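Local coordinates for DUF5348 domain-containing protein (Ruminococcus gnavus, PDB 3NRL), which is of unknown function but forms a small, mainly beta-stranded domain of the DUF5348 family, two copies of which pair in the crystal, at the interface of chains A and B. Numbering follows the deposited sequence. Chains: chain A/B, uncharacterized protein RUMGNA_01417.

The interface of chains A and B. Residues chain A 21, 24-25, 27; chain B 61, 63-66, 69.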
loop_
_atom_site.group_PDB
_atom_site.type_symbol
_atom_site.label_atom_id
_atom_site.label_comp_id
_atom_site.label_asym_id
_atom_site.label_seq_id
_atom_site.Cartn_x
_atom_site.Cartn_y
_atom_site.Cartn_z
ATOM N N ARG A 21 6.484 2.160 -2.390
ATOM C CA ARG A 21 6.989 1.011 -3.120
ATOM C C ARG A 21 6.759 1.274 -4.605
ATOM O O ARG A 21 5.614 1.388 -5.050
ATOM C CB ARG A 21 6.254 -0.262 -2.716
ATOM C CG ARG A 21 6.626 -1.440 -3.602
ATOM C CD ARG A 21 5.489 -2.432 -3.711
ATOM N NE ARG A 21 5.427 -3.331 -2.568
ATOM C CZ ARG A 21 6.403 -4.170 -2.236
ATOM N NH1 ARG A 21 7.508 -4.205 -2.967
ATOM N NH2 ARG A 21 6.263 -4.981 -1.192
ATOM N N LEU A 24 8.654 -4.270 -7.305
ATOM C CA LEU A 24 8.653 -5.428 -6.424
ATOM C C LEU A 24 9.742 -5.297 -5.355
ATOM O O LEU A 24 9.535 -5.666 -4.199
ATOM C CB LEU A 24 8.864 -6.703 -7.248
ATOM C CG LEU A 24 8.634 -8.040 -6.545
ATOM C CD1 LEU A 24 7.244 -8.069 -5.930
ATOM C CD2 LEU A 24 8.798 -9.175 -7.547
ATOM N N GLU A 25 10.894 -4.757 -5.741
ATOM C CA GLU A 25 12.001 -4.578 -4.806
ATOM C C GLU A 25 12.665 -3.210 -4.935
ATOM O O GLU A 25 13.888 -3.090 -4.862
ATOM C CB GLU A 25 13.047 -5.677 -5.004
ATOM C CG GLU A 25 12.660 -7.016 -4.399
ATOM C CD GLU A 25 12.392 -6.922 -2.906
ATOM O OE1 GLU A 25 13.263 -6.404 -2.173
ATOM O OE2 GLU A 25 11.312 -7.370 -2.465
ATOM N N PHE A 27 12.108 0.657 -3.341
ATOM C CA PHE A 27 11.411 1.523 -2.394
ATOM C C PHE A 27 12.030 2.916 -2.356
ATOM O O PHE A 27 13.206 3.087 -2.678
ATOM C CB PHE A 27 11.471 0.900 -0.996
ATOM C CG PHE A 27 10.816 -0.451 -0.905
ATOM C CD1 PHE A 27 9.523 -0.580 -0.411
ATOM C CD2 PHE A 27 11.486 -1.595 -1.327
ATOM C CE1 PHE A 27 8.904 -1.824 -0.335
ATOM C CE2 PHE A 27 10.875 -2.848 -1.257
ATOM C CZ PHE A 27 9.580 -2.963 -0.759
ATOM N N LEU B 61 4.596 -16.376 -4.335
ATOM C CA LEU B 61 5.511 -15.270 -4.580
ATOM C C LEU B 61 6.408 -14.976 -3.383
ATOM O O LEU B 61 5.926 -14.626 -2.303
ATOM C CB LEU B 61 4.727 -14.003 -4.948
ATOM C CG LEU B 61 5.583 -12.764 -5.223
ATOM C CD1 LEU B 61 6.459 -13.010 -6.449
ATOM C CD2 LEU B 61 4.678 -11.550 -5.440
ATOM N N VAL B 63 8.569 -12.596 -1.675
ATOM C CA VAL B 63 8.887 -11.179 -1.623
ATOM C C VAL B 63 9.314 -10.802 -0.213
ATOM O O VAL B 63 8.843 -11.387 0.763
ATOM C CB VAL B 63 7.668 -10.329 -2.023
ATOM C CG1 VAL B 63 6.531 -10.562 -1.037
ATOM C CG2 VAL B 63 8.050 -8.859 -2.068
ATOM N N SER B 64 10.208 -9.822 -0.116
ATOM C CA SER B 64 10.713 -9.356 1.170
ATOM C C SER B 64 9.584 -8.913 2.098
ATOM O O SER B 64 9.597 -9.215 3.292
ATOM C CB SER B 64 11.691 -8.193 0.959
ATOM O OG SER B 64 11.066 -7.111 0.287
ATOM N N ARG B 65 8.609 -8.204 1.539
ATOM C CA ARG B 65 7.480 -7.710 2.315
ATOM C C ARG B 65 6.245 -7.542 1.434
ATOM O O ARG B 65 6.358 -7.236 0.251
ATOM C CB ARG B 65 7.850 -6.376 2.970
ATOM C CG ARG B 65 8.273 -5.290 1.991
ATOM C CD ARG B 65 8.904 -4.122 2.733
ATOM N NE ARG B 65 8.061 -3.664 3.835
ATOM C CZ ARG B 65 8.446 -2.790 4.759
ATOM N NH1 ARG B 65 9.664 -2.273 4.719
ATOM N NH2 ARG B 65 7.612 -2.440 5.730
ATOM N N LEU B 66 5.071 -7.734 2.026
ATOM C CA LEU B 66 3.804 -7.630 1.306
ATOM C C LEU B 66 3.280 -6.209 1.090
ATOM O O LEU B 66 2.505 -5.958 0.172
ATOM C CB LEU B 66 2.734 -8.439 2.042
ATOM C CG LEU B 66 2.715 -9.949 1.788
ATOM C CD1 LEU B 66 4.085 -10.559 2.097
ATOM C CD2 LEU B 66 1.620 -10.573 2.633
ATOM N N LEU B 69 2.147 -3.893 -2.431
ATOM C CA LEU B 69 2.034 -4.656 -3.667
ATOM C C LEU B 69 0.749 -4.280 -4.393
ATOM O O LEU B 69 -0.265 -3.973 -3.758
ATOM C CB LEU B 69 2.014 -6.156 -3.369
ATOM C CG LEU B 69 3.307 -6.790 -2.845
ATOM C CD1 LEU B 69 3.048 -8.266 -2.538
ATOM C CD2 LEU B 69 4.420 -6.645 -3.879
#
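A:Arg21, near the end of strand 17-23, and A:Phe27, in the short strand 26-27, flank a turn carrying A:Leu24 and A:Glu25, and together they meet B:Val63, B:Ser64, B:Arg65 and B:Leu69 of the loop leading to strand 70-72. The A:Arg21 chain starts with CG anti to the backbone N (chi1 172°) and bends at chi3, which lays its guanidinium between two apolar groups. Over the centre of one face sits B:Leu69 CD2, 3.6 Å from A:Arg21 CZ; on the opposite face A:Phe27 CE1 is displaced toward the rim. Within chain A, A:Arg21 NH1 donates to A:Leu24 O at 2.8 Å, a bent bond (122° at H) arriving above the carbonyl plane, and so ties the plate to the turn. NH2 of A:Arg21 lies 2.7 Å from B:Arg65 O, which sits near the extension of the CZ-NH2 bond, where neither N-H is aimed, and the pair is read as a close polar contact only. An alanine in place of A:Arg21 would probably open a gap beside B:Leu69 CD2 and leave A:Leu24 O without this donor. A:Leu24 CD1 adds to the apolar patch, 3.8 Å from B:Leu69 CD2, and B:Val63 CG2 lies slightly farther from that same A:Leu24 methyl. The A:Phe27 ring is turned 42° from the B:Arg65 guanidinium, and its tip touches the aliphatic stem instead, CZ lying 3.7 Å from B:Arg65 CD. The two-fold relation repeats each contact with the partners exchanged, although the structure alone does not show that this dimer forms in solution. A polar link, loosely defined because A:Glu25 is poorly ordered, has B:Ser64 OG donating to the syn lone pair of the carboxylate oxygen A:Glu25 OE2 at 2.8 Å.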